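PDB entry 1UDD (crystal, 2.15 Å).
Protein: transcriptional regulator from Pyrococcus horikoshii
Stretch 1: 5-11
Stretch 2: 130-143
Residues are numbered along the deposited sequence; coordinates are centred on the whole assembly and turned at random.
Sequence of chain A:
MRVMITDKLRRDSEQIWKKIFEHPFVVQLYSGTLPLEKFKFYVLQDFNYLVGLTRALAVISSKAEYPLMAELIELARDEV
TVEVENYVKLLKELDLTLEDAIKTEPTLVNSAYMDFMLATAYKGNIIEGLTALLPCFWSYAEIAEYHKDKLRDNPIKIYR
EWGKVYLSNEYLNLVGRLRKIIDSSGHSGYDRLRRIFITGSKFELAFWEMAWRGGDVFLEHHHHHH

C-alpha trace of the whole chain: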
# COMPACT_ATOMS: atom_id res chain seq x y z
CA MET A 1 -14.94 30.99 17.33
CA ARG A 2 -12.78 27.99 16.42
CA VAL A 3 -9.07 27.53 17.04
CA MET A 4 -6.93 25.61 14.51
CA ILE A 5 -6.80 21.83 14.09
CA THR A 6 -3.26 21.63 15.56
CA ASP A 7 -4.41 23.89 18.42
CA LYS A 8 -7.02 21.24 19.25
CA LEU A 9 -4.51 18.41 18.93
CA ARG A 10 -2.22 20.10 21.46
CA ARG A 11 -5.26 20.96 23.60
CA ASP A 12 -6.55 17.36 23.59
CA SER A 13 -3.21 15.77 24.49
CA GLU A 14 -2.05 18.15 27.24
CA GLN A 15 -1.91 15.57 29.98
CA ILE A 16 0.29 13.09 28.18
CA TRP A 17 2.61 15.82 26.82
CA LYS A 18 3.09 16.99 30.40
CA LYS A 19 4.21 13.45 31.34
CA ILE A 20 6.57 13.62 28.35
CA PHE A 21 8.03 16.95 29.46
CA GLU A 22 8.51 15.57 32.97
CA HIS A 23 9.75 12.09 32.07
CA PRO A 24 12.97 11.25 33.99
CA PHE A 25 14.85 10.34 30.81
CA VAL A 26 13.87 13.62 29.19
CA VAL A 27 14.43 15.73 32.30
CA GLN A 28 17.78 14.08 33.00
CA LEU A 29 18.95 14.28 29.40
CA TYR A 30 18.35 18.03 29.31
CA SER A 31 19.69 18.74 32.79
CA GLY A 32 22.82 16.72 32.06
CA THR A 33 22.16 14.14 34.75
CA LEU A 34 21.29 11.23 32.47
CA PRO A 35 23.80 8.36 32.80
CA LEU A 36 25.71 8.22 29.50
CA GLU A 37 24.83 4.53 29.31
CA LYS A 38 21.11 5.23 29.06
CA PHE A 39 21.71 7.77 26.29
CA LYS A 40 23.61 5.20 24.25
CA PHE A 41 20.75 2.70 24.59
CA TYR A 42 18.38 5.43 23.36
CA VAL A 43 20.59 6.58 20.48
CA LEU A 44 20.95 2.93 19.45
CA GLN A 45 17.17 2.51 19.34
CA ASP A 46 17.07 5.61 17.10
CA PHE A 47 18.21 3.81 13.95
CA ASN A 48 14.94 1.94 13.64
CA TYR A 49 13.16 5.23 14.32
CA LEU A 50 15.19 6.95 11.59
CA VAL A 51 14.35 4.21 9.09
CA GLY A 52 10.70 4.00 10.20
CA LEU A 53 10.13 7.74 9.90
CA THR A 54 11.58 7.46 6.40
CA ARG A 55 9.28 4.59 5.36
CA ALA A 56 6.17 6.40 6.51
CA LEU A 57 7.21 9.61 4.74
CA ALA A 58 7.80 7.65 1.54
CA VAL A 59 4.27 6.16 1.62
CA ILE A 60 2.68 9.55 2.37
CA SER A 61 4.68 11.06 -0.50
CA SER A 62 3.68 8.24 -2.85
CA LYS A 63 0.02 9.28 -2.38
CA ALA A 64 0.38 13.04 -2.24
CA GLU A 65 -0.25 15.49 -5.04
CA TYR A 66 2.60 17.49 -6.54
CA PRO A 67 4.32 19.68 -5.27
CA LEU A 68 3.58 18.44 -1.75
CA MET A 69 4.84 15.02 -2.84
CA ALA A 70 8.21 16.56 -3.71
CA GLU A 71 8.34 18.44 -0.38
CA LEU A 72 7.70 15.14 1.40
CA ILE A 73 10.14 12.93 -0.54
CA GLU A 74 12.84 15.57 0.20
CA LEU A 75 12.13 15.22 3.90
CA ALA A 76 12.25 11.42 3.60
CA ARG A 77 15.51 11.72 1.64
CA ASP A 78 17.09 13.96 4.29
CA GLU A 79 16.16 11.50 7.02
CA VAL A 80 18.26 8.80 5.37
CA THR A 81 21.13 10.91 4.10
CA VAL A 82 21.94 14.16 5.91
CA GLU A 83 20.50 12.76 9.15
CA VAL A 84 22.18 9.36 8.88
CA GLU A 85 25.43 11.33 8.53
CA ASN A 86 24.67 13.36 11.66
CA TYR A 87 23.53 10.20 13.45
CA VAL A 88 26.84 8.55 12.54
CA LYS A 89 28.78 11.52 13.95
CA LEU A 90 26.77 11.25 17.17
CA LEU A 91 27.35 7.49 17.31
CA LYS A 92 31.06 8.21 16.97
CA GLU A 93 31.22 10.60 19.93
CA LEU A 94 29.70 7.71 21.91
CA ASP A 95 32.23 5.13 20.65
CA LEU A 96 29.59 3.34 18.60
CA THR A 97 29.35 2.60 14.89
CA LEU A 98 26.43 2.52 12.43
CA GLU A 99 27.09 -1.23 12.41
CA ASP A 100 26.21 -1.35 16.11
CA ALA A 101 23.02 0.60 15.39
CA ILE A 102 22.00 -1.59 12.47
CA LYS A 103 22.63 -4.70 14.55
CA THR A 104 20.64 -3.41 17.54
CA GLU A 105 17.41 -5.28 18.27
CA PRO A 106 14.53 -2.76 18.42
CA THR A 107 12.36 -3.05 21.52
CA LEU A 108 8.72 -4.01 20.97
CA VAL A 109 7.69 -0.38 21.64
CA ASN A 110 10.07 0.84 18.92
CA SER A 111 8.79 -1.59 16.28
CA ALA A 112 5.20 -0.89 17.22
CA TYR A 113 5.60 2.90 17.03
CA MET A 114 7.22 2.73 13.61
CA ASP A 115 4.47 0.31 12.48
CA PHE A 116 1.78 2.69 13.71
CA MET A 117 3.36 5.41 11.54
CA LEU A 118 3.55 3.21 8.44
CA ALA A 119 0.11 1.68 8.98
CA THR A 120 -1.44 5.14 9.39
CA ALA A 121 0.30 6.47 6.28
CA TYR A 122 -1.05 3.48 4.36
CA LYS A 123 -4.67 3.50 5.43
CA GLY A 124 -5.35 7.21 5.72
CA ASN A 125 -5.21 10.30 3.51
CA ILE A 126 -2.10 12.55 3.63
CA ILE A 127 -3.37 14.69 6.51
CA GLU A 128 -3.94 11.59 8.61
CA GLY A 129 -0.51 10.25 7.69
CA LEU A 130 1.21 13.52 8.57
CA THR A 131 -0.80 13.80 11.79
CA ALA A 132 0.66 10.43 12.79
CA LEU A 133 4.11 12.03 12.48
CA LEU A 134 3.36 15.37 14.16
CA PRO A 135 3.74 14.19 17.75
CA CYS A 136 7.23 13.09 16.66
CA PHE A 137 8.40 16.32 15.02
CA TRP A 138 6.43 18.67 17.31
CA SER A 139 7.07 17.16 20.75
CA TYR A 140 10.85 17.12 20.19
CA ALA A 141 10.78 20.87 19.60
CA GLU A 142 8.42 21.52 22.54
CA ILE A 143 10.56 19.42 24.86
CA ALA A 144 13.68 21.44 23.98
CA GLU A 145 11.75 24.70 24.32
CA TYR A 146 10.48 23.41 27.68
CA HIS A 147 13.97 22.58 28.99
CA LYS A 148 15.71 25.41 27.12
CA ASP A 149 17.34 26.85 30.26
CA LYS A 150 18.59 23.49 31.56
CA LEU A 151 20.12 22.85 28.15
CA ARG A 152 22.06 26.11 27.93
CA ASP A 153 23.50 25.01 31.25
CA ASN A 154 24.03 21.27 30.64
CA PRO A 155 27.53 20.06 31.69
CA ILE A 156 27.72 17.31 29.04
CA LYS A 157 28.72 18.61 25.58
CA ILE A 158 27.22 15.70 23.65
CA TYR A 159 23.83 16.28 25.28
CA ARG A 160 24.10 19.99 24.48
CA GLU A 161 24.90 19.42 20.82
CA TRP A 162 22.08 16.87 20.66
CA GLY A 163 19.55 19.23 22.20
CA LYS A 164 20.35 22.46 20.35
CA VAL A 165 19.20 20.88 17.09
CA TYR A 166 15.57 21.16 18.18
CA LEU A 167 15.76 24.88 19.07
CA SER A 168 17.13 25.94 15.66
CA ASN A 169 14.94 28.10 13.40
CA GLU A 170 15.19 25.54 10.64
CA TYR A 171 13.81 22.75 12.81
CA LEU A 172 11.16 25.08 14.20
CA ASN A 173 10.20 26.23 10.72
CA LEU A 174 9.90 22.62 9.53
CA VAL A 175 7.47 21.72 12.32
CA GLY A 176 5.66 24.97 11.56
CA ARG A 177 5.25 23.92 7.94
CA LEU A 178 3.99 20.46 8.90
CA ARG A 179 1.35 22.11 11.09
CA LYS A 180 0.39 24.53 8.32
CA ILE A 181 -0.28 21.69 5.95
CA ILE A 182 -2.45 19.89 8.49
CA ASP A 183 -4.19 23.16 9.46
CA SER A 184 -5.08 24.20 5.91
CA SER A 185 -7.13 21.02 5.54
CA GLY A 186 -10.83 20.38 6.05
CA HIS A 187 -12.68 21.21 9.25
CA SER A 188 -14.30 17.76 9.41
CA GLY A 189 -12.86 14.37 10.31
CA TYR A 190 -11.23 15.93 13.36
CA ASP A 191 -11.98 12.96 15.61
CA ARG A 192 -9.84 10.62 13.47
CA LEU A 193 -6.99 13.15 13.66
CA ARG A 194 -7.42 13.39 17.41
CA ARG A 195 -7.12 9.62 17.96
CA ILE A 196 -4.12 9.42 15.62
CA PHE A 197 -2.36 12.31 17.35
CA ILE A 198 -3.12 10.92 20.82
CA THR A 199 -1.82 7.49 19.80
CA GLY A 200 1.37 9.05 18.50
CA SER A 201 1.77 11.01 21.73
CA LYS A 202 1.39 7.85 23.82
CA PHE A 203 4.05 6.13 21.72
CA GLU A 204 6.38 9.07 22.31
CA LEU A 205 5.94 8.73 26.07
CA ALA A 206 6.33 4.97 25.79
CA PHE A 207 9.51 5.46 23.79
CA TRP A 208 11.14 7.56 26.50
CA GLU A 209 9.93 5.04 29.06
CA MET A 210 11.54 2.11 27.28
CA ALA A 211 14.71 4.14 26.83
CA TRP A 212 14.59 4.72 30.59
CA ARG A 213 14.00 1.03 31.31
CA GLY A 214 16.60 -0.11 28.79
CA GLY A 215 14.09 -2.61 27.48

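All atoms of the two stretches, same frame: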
# COMPACT_ATOMS: atom_id res chain seq x y z
N ILE A 5 -6.85 23.27 13.87
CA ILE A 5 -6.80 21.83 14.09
C ILE A 5 -5.62 21.46 15.01
O ILE A 5 -5.81 20.74 15.99
CB ILE A 5 -6.64 21.10 12.75
CG1 ILE A 5 -7.88 21.37 11.88
CG2 ILE A 5 -6.41 19.60 12.98
CD1 ILE A 5 -7.85 20.67 10.54
N THR A 6 -4.41 21.95 14.71
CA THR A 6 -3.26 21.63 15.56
C THR A 6 -3.39 22.22 16.97
O THR A 6 -2.79 21.72 17.91
CB THR A 6 -1.90 22.06 14.91
OG1 THR A 6 -1.89 23.47 14.65
CG2 THR A 6 -1.67 21.28 13.60
N ASP A 7 -4.17 23.30 17.11
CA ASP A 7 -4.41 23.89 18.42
C ASP A 7 -5.18 22.83 19.23
O ASP A 7 -4.84 22.52 20.36
CB ASP A 7 -5.27 25.16 18.32
CG ASP A 7 -4.51 26.35 17.72
OD1 ASP A 7 -3.27 26.44 17.88
OD2 ASP A 7 -5.15 27.21 17.10
N LYS A 8 -6.21 22.27 18.61
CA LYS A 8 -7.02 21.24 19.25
C LYS A 8 -6.23 19.99 19.58
O LYS A 8 -6.44 19.38 20.62
CB LYS A 8 -8.19 20.86 18.33
CG LYS A 8 -9.18 21.99 18.15
CD LYS A 8 -9.97 21.84 16.86
CE LYS A 8 -11.13 20.89 16.97
NZ LYS A 8 -11.86 20.83 15.65
N LEU A 9 -5.31 19.60 18.69
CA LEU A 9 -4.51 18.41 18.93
C LEU A 9 -3.64 18.60 20.16
O LEU A 9 -3.48 17.66 20.98
CB LEU A 9 -3.64 18.09 17.69
CG LEU A 9 -4.40 17.85 16.38
CD1 LEU A 9 -3.42 17.52 15.25
CD2 LEU A 9 -5.39 16.70 16.55
N ARG A 10 -3.05 19.79 20.29
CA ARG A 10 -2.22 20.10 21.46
C ARG A 10 -3.16 20.14 22.68
O ARG A 10 -2.90 19.54 23.72
CB ARG A 10 -1.55 21.48 21.26
CG ARG A 10 -0.61 21.94 22.39
CD ARG A 10 0.71 21.16 22.42
NE ARG A 10 1.67 21.83 23.27
CZ ARG A 10 1.86 21.56 24.56
NH1 ARG A 10 1.17 20.61 25.16
NH2 ARG A 10 2.71 22.31 25.27
N ARG A 11 -4.28 20.85 22.53
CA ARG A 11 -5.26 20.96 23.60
C ARG A 11 -5.66 19.56 24.12
O ARG A 11 -5.53 19.27 25.31
CB ARG A 11 -6.52 21.67 23.10
CG ARG A 11 -7.58 21.91 24.18
CD ARG A 11 -8.92 21.33 23.76
NE ARG A 11 -9.64 22.14 22.79
CZ ARG A 11 -10.36 21.64 21.79
NH1 ARG A 11 -10.46 20.34 21.61
NH2 ARG A 11 -11.02 22.45 20.97
N LEU A 130 0.37 12.49 7.96
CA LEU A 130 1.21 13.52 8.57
C LEU A 130 0.89 13.70 10.05
O LEU A 130 1.80 13.88 10.88
CB LEU A 130 1.02 14.84 7.81
CG LEU A 130 1.56 14.84 6.39
CD1 LEU A 130 1.17 16.15 5.67
CD2 LEU A 130 3.09 14.67 6.42
N THR A 131 -0.39 13.65 10.39
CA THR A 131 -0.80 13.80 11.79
C THR A 131 -0.18 12.68 12.63
O THR A 131 0.10 12.86 13.82
CB THR A 131 -2.35 13.78 11.93
OG1 THR A 131 -2.90 14.86 11.18
CG2 THR A 131 -2.77 13.94 13.41
N ALA A 132 0.06 11.52 12.02
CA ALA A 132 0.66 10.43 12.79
C ALA A 132 2.14 10.72 13.05
O ALA A 132 2.75 10.09 13.91
CB ALA A 132 0.51 9.12 12.07
N LEU A 133 2.70 11.68 12.32
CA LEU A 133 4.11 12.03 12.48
C LEU A 133 4.33 13.33 13.25
O LEU A 133 5.45 13.65 13.64
CB LEU A 133 4.76 12.18 11.11
CG LEU A 133 4.60 11.04 10.10
CD1 LEU A 133 5.42 11.36 8.83
CD2 LEU A 133 5.05 9.73 10.73
N LEU A 134 3.26 14.09 13.47
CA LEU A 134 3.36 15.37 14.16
C LEU A 134 3.82 15.24 15.62
O LEU A 134 4.68 15.99 16.07
CB LEU A 134 2.02 16.10 14.06
CG LEU A 134 2.03 17.59 14.42
CD1 LEU A 134 3.06 18.34 13.55
CD2 LEU A 134 0.65 18.14 14.21
N PRO A 135 3.26 14.27 16.37
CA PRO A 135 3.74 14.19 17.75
C PRO A 135 5.27 14.05 17.72
O PRO A 135 5.97 14.67 18.52
CB PRO A 135 3.05 12.94 18.29
CG PRO A 135 1.72 12.96 17.51
CD PRO A 135 2.16 13.32 16.12
N CYS A 136 5.78 13.27 16.78
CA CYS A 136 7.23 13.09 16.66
C CYS A 136 7.95 14.42 16.48
O CYS A 136 8.68 14.87 17.36
CB CYS A 136 7.58 12.19 15.47
SG CYS A 136 9.30 12.38 14.91
N PHE A 137 7.75 15.05 15.32
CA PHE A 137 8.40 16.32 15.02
C PHE A 137 8.11 17.43 16.05
O PHE A 137 9.03 18.09 16.53
CB PHE A 137 7.97 16.82 13.63
CG PHE A 137 8.55 16.03 12.47
CD1 PHE A 137 7.95 14.85 12.05
CD2 PHE A 137 9.67 16.49 11.78
CE1 PHE A 137 8.46 14.14 10.96
CE2 PHE A 137 10.19 15.79 10.69
CZ PHE A 137 9.58 14.61 10.27
N TRP A 138 6.84 17.60 16.39
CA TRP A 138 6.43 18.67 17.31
C TRP A 138 6.88 18.52 18.76
O TRP A 138 7.42 19.47 19.33
CB TRP A 138 4.91 18.83 17.22
CG TRP A 138 4.35 20.10 17.81
CD1 TRP A 138 5.06 21.14 18.37
CD2 TRP A 138 2.97 20.45 17.92
NE1 TRP A 138 4.20 22.11 18.82
CE2 TRP A 138 2.91 21.72 18.55
CE3 TRP A 138 1.77 19.82 17.54
CZ2 TRP A 138 1.69 22.37 18.81
CZ3 TRP A 138 0.56 20.47 17.80
CH2 TRP A 138 0.53 21.73 18.43
N SER A 139 6.67 17.36 19.37
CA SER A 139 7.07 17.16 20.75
C SER A 139 8.58 17.35 20.98
O SER A 139 8.97 17.84 22.02
CB SER A 139 6.67 15.76 21.24
OG SER A 139 7.49 14.76 20.67
N TYR A 140 9.41 16.97 20.02
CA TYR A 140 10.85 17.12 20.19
C TYR A 140 11.24 18.60 20.28
O TYR A 140 12.17 18.97 21.01
CB TYR A 140 11.62 16.44 19.05
CG TYR A 140 11.97 14.99 19.36
CD1 TYR A 140 10.97 14.04 19.62
CD2 TYR A 140 13.30 14.59 19.48
CE1 TYR A 140 11.30 12.73 20.01
CE2 TYR A 140 13.64 13.29 19.86
CZ TYR A 140 12.65 12.37 20.13
OH TYR A 140 13.00 11.10 20.52
N ALA A 141 10.52 19.44 19.55
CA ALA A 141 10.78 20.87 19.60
C ALA A 141 10.24 21.45 20.90
O ALA A 141 10.89 22.28 21.53
CB ALA A 141 10.13 21.56 18.40
N GLU A 142 9.04 21.01 21.31
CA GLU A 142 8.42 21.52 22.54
C GLU A 142 9.22 21.11 23.77
O GLU A 142 9.31 21.87 24.73
CB GLU A 142 6.98 21.02 22.69
CG GLU A 142 5.96 21.70 21.81
CD GLU A 142 5.82 23.19 22.08
OE1 GLU A 142 5.95 23.62 23.24
OE2 GLU A 142 5.55 23.93 21.11
N ILE A 143 9.76 19.90 23.75
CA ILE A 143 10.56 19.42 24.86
C ILE A 143 11.79 20.31 25.03
O ILE A 143 12.09 20.74 26.14
CB ILE A 143 11.02 17.96 24.63
CG1 ILE A 143 9.83 17.00 24.67
CG2 ILE A 143 12.03 17.58 25.68
CD1 ILE A 143 10.20 15.54 24.29

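Packing of the N-terminal helix 5-11 against helix 130-143 in the transcriptional regulator from Pyrococcus horikoshii. The two helices cross at -68°, and their axes come no closer than 12.1 Å, so the backbones stay apart and side chains fill the gap. The nearest CA atoms are those of Thr-6 and Thr-131, 9.0 Å apart, and of Arg-10 and Pro-135, 9.2 Å apart. The contact is small, burying 294 Å² over both sides, and no hydrogen bond crosses it; packing and one loose pairing of charges make up the interface.

Apolar contacts form the buried end of the interface. Thr-6, Leu-9 and Arg-10 direct their CA-to-CB bonds toward the longer helix, which answers with Thr-131, Leu-134, Trp-138 and Glu-142, residues spaced three or four apart and so lying along one side of it. Leu-9 (chi1 m, chi2 t) places CD1 4.1 Å from Thr-131 CG2 and 4.2 Å from Leu-134 CD2. The same CD2 of Leu-134 (chi1 t, chi2 p) lies 4.0 Å from Thr-6 CG2, so one leucine methyl touches two residues of the short helix. Both threonines thus present methyl groups to this apolar patch, while their OG1 atoms are hydrogen-bonded elsewhere in the structure; a short beta-branched side chain can serve both needs in a buried position.

The aromatic contacts all belong to Trp-138, which has the largest area covered by the other stretch, 75 Å². With chi1 at -164° (t), its indole extends to the short helix, where CH2 comes 3.4 Å from the carbonyl oxygen Thr-6 O. That oxygen lies at the ring edge, near its plane, and also accepts the helical hydrogen bond from Arg-10 N (3.1 Å between Arg-10 N and Thr-6 O). Arg-10 CB packs 3.5 Å from Trp-138 CH2, approaching the ring obliquely. A wide, flat side chain suits this place because it can reach across the gap and touch backbone and side chains on successive turns of the short helix.

Polar and charged groups meet beside the indole. The aliphatic part of Arg-10 (chi1 t, chi2 p) packs near it, and the guanidinium continues toward Glu-142, with Trp-138 CZ2 at the guanidinium edge. Arg-10 NH2 and Glu-142 OE1 are 4.0 Å apart, opposite charges near each other but beyond salt-bridge distance. The other carboxylate oxygen is engaged within its own helix: Trp-138 NE1 donates to Glu-142 OE2 at 3.2 Å, with an N-H...acceptor angle of 145°. This bond links the indole to the next turn and satisfies its nitrogen. Arg-10 and Glu-142 are partly exposed, a setting that suits charged groups left without a salt bridge to each other.

Backbone bonding supports the contact residues. The longer helix is kinked where the N atoms of Pro-135 and Cys-136 lack bonds to the preceding turn; proline has no amide hydrogen to give. Across the kink, Trp-138 N bonds to Leu-134 O at 2.7 Å, joining two contact residues.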